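PDB 3CDX: Succinylglutamatedesuccinylase/aspartoacylase from Rhodobacter sphaeroides 2.4.1, which probably hydrolyses amide or ester bonds as a metal-dependent enzyme of the succinylglutamate desuccinylase/aspartoacylase family, and binds a calcium ion in this crystal. Local coordinates for residues Ile73-Ala77 with Ile90-Ala94. Numbering follows the deposited sequence.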
loop_
_atom_site.group_PDB
_atom_site.type_symbol
_atom_site.label_atom_id
_atom_site.label_comp_id
_atom_site.label_asym_id
_atom_site.label_seq_id
_atom_site.Cartn_x
_atom_site.Cartn_y
_atom_site.Cartn_z
ATOM N N ILE A 73 18.631 22.654 -17.050
ATOM C CA ILE A 73 18.162 23.912 -16.458
ATOM C C ILE A 73 18.841 24.266 -15.118
ATOM O O ILE A 73 19.126 25.420 -14.868
ATOM C CB ILE A 73 16.610 23.955 -16.372
ATOM C CG1 ILE A 73 16.001 23.866 -17.778
ATOM C CG2 ILE A 73 16.096 25.220 -15.717
ATOM C CD1 ILE A 73 14.473 23.681 -17.761
ATOM N N SER A 74 19.056 23.288 -14.244
ATOM C CA SER A 74 19.723 23.580 -12.987
ATOM C C SER A 74 21.175 23.965 -13.213
ATOM O O SER A 74 21.728 24.821 -12.497
ATOM C CB SER A 74 19.601 22.417 -11.989
ATOM O OG SER A 74 20.405 21.323 -12.362
ATOM N N ASP A 75 21.803 23.327 -14.199
ATOM C CA ASP A 75 23.159 23.711 -14.606
ATOM C C ASP A 75 23.203 25.179 -15.097
ATOM O O ASP A 75 24.063 25.950 -14.678
ATOM C CB ASP A 75 23.665 22.723 -15.681
ATOM C CG ASP A 75 25.059 23.089 -16.218
ATOM O OD1 ASP A 75 26.034 22.936 -15.451
ATOM O OD2 ASP A 75 25.160 23.498 -17.410
ATOM N N LEU A 76 22.261 25.567 -15.966
ATOM C CA LEU A 76 22.248 26.932 -16.509
ATOM C C LEU A 76 21.952 27.906 -15.393
ATOM O O LEU A 76 22.567 28.990 -15.308
ATOM C CB LEU A 76 21.261 27.096 -17.682
ATOM C CG LEU A 76 21.196 28.479 -18.362
ATOM C CD1 LEU A 76 22.575 28.943 -18.911
ATOM C CD2 LEU A 76 20.096 28.529 -19.444
ATOM N N ALA A 77 21.057 27.484 -14.486
ATOM C CA ALA A 77 20.643 28.334 -13.380
ATOM C C ALA A 77 21.805 28.660 -12.461
ATOM O O ALA A 77 21.863 29.750 -11.881
ATOM C CB ALA A 77 19.450 27.685 -12.585
ATOM N N ILE A 90 13.751 33.028 -16.421
ATOM C CA ILE A 90 13.160 32.328 -15.269
ATOM C C ILE A 90 13.344 30.812 -15.435
ATOM O O ILE A 90 12.913 30.239 -16.442
ATOM C CB ILE A 90 11.684 32.718 -15.115
ATOM C CG1 ILE A 90 11.575 34.252 -14.948
ATOM C CG2 ILE A 90 10.993 31.944 -13.886
ATOM C CD1 ILE A 90 10.212 34.802 -15.185
ATOM N N MET A 91 13.960 30.172 -14.439
ATOM C CA MET A 91 14.413 28.761 -14.515
ATOM C C MET A 91 13.852 27.959 -13.355
ATOM O O MET A 91 14.144 28.262 -12.208
ATOM C CB MET A 91 15.949 28.679 -14.531
ATOM C CG MET A 91 16.555 29.269 -15.860
ATOM S SD MET A 91 18.327 29.709 -15.836
ATOM C CE MET A 91 18.268 31.048 -14.643
ATOM N N LEU A 92 12.977 26.991 -13.670
ATOM C CA LEU A 92 12.432 26.042 -12.676
ATOM C C LEU A 92 12.823 24.696 -13.166
ATOM O O LEU A 92 12.067 24.087 -13.903
ATOM C CB LEU A 92 10.886 26.133 -12.536
ATOM C CG LEU A 92 10.398 27.356 -11.745
ATOM C CD1 LEU A 92 10.392 28.618 -12.636
ATOM C CD2 LEU A 92 9.006 27.175 -11.119
ATOM N N PRO A 93 14.019 24.214 -12.778
ATOM C CA PRO A 93 14.496 22.939 -13.315
ATOM C C PRO A 93 13.773 21.733 -12.750
ATOM O O PRO A 93 13.852 20.665 -13.328
ATOM C CB PRO A 93 15.938 22.875 -12.824
ATOM C CG PRO A 93 15.921 23.663 -11.541
ATOM C CD PRO A 93 14.994 24.811 -11.830
ATOM N N ALA A 94 13.088 21.900 -11.636
ATOM C CA ALA A 94 12.564 20.750 -10.903
ATOM C C ALA A 94 11.196 21.078 -10.321
ATOM O O ALA A 94 11.064 21.302 -9.146
ATOM C CB ALA A 94 13.566 20.340 -9.811
#
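I73 and A77, one helical turn apart, lie over P93 and M91; the N-to-C directions of helix segment 73-77 and strand 90-92 make an angle of 135°, nearer antiparallel than parallel, with the axes 8.2 Å apart at their closest. The gap narrows toward the C-terminal end of the strand and the loop residue P93 that follows it: the CA atoms of A77 and M91 are 6.3 Å apart, those of I73 and P93 only 4.9 Å. I73 meets the other segment mainly through its CG2 methyl, with CB also lying against P93. This CG2 stands opposite the backbone N across the first torsion and reaches M91 CB at 3.7 Å, while also resting against CA and CB of P93. The ring of P93 lies against S74, its CB 3.5 Å from S74 N and its CB and CG beside S74 CB. Where the gap widens, M91 spans it. Its chain, bent at chi3 (-65°), lays SD 3.6 Å from A77 CA and CE beside the same alanine, and L76 meets the sulfur crosswise, CG to SD 4.0 Å. S74 OG is hydrogen-bonded to Q70 O, one turn earlier. No hydrogen bond joins the two segments; the strand instead pairs with strands 40-50 and 55-60. The contact thus illustrates helix-on-sheet packing within the beta-alpha-beta unit 55-60, 68-79, 87-92: van der Waals contact, largely of buried apolar side chains, joins the segments, I73's branch methyl packing where the backbones come closest and M91's thioether bridging the wider gap.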